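Local coordinates for protein carbohydrate binding module (Uncultured bacterium, PDB 2W3J) that probably binds uronic acid sugars as a calcium-containing carbohydrate-binding module of family 35, at residues A[56-61]-A[92-97]. Numbering follows the deposited sequence.
Sequences QIRFGN and WQTVNV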
loop_
_atom_site.group_PDB
_atom_site.type_symbol
_atom_site.label_atom_id
_atom_site.label_comp_id
_atom_site.label_asym_id
_atom_site.label_seq_id
_atom_site.Cartn_x
_atom_site.Cartn_y
_atom_site.Cartn_z
ATOM N N GLN A 56 7.249 -2.456 2.964
ATOM C CA GLN A 56 7.631 -1.128 2.551
ATOM C C GLN A 56 6.672 -0.632 1.473
ATOM O O GLN A 56 6.473 -1.293 0.461
ATOM C CB GLN A 56 9.055 -1.141 1.987
ATOM C CG GLN A 56 9.500 0.260 1.529
ATOM C CD GLN A 56 10.953 0.297 1.169
ATOM O OE1 GLN A 56 11.827 0.494 2.035
ATOM N NE2 GLN A 56 11.236 0.101 -0.099
ATOM N N ILE A 57 6.099 0.544 1.692
ATOM C CA ILE A 57 5.156 1.124 0.728
ATOM C C ILE A 57 5.852 2.219 -0.018
ATOM O O ILE A 57 6.460 3.101 0.593
ATOM C CB ILE A 57 3.919 1.702 1.468
ATOM C CG1 ILE A 57 3.223 0.565 2.229
ATOM C CG2 ILE A 57 2.925 2.338 0.441
ATOM C CD1 ILE A 57 2.109 1.045 3.243
ATOM N N ARG A 58 5.833 2.147 -1.355
ATOM C CA ARG A 58 6.475 3.192 -2.157
ATOM C C ARG A 58 5.364 4.099 -2.696
ATOM O O ARG A 58 4.343 3.624 -3.181
ATOM C CB ARG A 58 7.264 2.577 -3.315
ATOM C CG ARG A 58 8.109 3.564 -4.097
ATOM C CD ARG A 58 9.038 2.806 -5.087
ATOM N NE ARG A 58 9.978 3.711 -5.753
ATOM C CZ ARG A 58 9.840 4.179 -6.997
ATOM N NH1 ARG A 58 8.771 3.876 -7.734
ATOM N NH2 ARG A 58 10.772 4.995 -7.484
ATOM N N PHE A 59 5.549 5.405 -2.575
ATOM C CA PHE A 59 4.439 6.319 -2.817
ATOM C C PHE A 59 4.914 7.655 -3.337
ATOM O O PHE A 59 6.105 8.031 -3.175
ATOM C CB PHE A 59 3.620 6.536 -1.508
ATOM C CG PHE A 59 4.369 7.293 -0.419
ATOM C CD1 PHE A 59 4.215 8.689 -0.270
ATOM C CD2 PHE A 59 5.199 6.612 0.461
ATOM C CE1 PHE A 59 4.887 9.380 0.748
ATOM C CE2 PHE A 59 5.890 7.297 1.486
ATOM C CZ PHE A 59 5.725 8.678 1.639
ATOM N N GLY A 60 3.975 8.365 -3.955
ATOM C CA GLY A 60 4.228 9.724 -4.410
ATOM C C GLY A 60 3.299 10.662 -3.676
ATOM O O GLY A 60 2.089 10.419 -3.530
ATOM N N ASN A 61 3.885 11.728 -3.173
ATOM C CA ASN A 61 3.085 12.802 -2.581
ATOM C C ASN A 61 3.857 14.116 -2.677
ATOM O O ASN A 61 4.796 14.379 -1.921
ATOM C CB ASN A 61 2.680 12.500 -1.114
ATOM C CG ASN A 61 1.835 13.637 -0.528
ATOM O OD1 ASN A 61 1.379 14.488 -1.281
ATOM N ND2 ASN A 61 1.608 13.637 0.814
ATOM N N TRP A 92 9.879 9.744 -5.707
ATOM C CA TRP A 92 9.026 8.808 -5.007
ATOM C C TRP A 92 9.622 8.589 -3.611
ATOM O O TRP A 92 10.832 8.796 -3.404
ATOM C CB TRP A 92 8.956 7.497 -5.807
ATOM C CG TRP A 92 8.199 7.681 -7.093
ATOM C CD1 TRP A 92 8.654 8.235 -8.262
ATOM C CD2 TRP A 92 6.824 7.366 -7.300
ATOM N NE1 TRP A 92 7.638 8.250 -9.211
ATOM C CE2 TRP A 92 6.506 7.724 -8.641
ATOM C CE3 TRP A 92 5.833 6.784 -6.496
ATOM C CZ2 TRP A 92 5.231 7.534 -9.179
ATOM C CZ3 TRP A 92 4.559 6.616 -7.035
ATOM C CH2 TRP A 92 4.284 6.963 -8.368
ATOM N N GLN A 93 8.776 8.178 -2.664
ATOM C CA GLN A 93 9.192 8.059 -1.256
ATOM C C GLN A 93 8.883 6.652 -0.802
ATOM O O GLN A 93 8.120 5.936 -1.450
ATOM C CB GLN A 93 8.404 9.047 -0.395
ATOM C CG GLN A 93 8.588 10.527 -0.833
ATOM C CD GLN A 93 7.767 11.468 0.030
ATOM O OE1 GLN A 93 6.865 12.174 -0.450
ATOM N NE2 GLN A 93 8.091 11.500 1.324
ATOM N N THR A 94 9.474 6.238 0.311
ATOM C CA THR A 94 9.156 4.919 0.847
ATOM C C THR A 94 8.903 5.051 2.347
ATOM O O THR A 94 9.439 5.956 2.992
ATOM C CB THR A 94 10.289 3.907 0.608
ATOM O OG1 THR A 94 11.525 4.437 1.106
ATOM C CG2 THR A 94 10.442 3.602 -0.885
ATOM N N VAL A 95 8.040 4.192 2.881
ATOM C CA VAL A 95 7.842 4.143 4.323
ATOM C C VAL A 95 7.792 2.680 4.711
ATOM O O VAL A 95 7.179 1.873 4.018
ATOM C CB VAL A 95 6.568 4.891 4.774
ATOM C CG1 VAL A 95 5.297 4.387 4.072
ATOM C CG2 VAL A 95 6.406 4.822 6.328
ATOM N N ASN A 96 8.451 2.338 5.811
ATOM C CA ASN A 96 8.446 0.955 6.296
ATOM C C ASN A 96 7.431 0.798 7.417
ATOM O O ASN A 96 7.193 1.730 8.187
ATOM C CB ASN A 96 9.835 0.559 6.819
ATOM C CG ASN A 96 10.842 0.363 5.715
ATOM O OD1 ASN A 96 10.488 0.092 4.562
ATOM N ND2 ASN A 96 12.112 0.493 6.054
ATOM N N VAL A 97 6.804 -0.368 7.498
ATOM C CA VAL A 97 5.886 -0.634 8.595
ATOM C C VAL A 97 5.964 -2.125 8.916
ATOM O O VAL A 97 5.977 -2.974 8.009
ATOM C CB VAL A 97 4.448 -0.184 8.253
ATOM C CG1 VAL A 97 3.913 -0.923 7.031
ATOM C CG2 VAL A 97 3.497 -0.361 9.431
#
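Trp-92 turns its indole back over 56-61, where the guanidinium of Arg-58 lies flat on one face, centres 4.5 Å apart and planes 15° from parallel, a cation-pi stack. Arg-58 reaches it with CG anti to the backbone N (chi1 -173°) and the chain extended to NE; its NH1 then forms a salt bridge with Asp-122, a calcium ligand, and a hydrogen bond to Gly-24 O. An alanine here lacks the guanidinium, and losing both the stack and the salt bridge would probably leave the indole and Asp-122 less firmly placed. CE3, on the six-membered ring of Trp-92, lies 3.4 Å from Phe-59 C, tight against the Phe-59 to Gly-60 peptide, while NE1 is hydrogen-bonded to Ala-23 O. At Gln-93 the main chain pairs with Phe-59 through two hydrogen bonds; Gln-93 N to Phe-59 O, 2.7 Å, runs nearly along the C=O axis, whereas Phe-59 N approaches Gln-93 O from above the carbonyl plane. Gln-93 CB sits over the face of the Phe-59 ring, 3.7 Å from its centroid, in a CH-pi contact. These antiparallel strands belong to the beta-sandwich of the module, 93-101 lying at the sheet edge beside 51-60, whose other neighbour is 120-126. Thr-94, in a non-hydrogen-bonded pair with Arg-58, sets CG2 4.0 Å from Arg-58 CG. Val-95 forms the second hydrogen-bonded pair, with Ile-57; its CG1 turns inward, 3.9 Å from Phe-59 CE2 and 4.0 Å from Ile-57 CB, and Leu-81 packs against both aliphatic side chains. Asn-96 lies alongside Gln-56, their amide planes nearly coplanar.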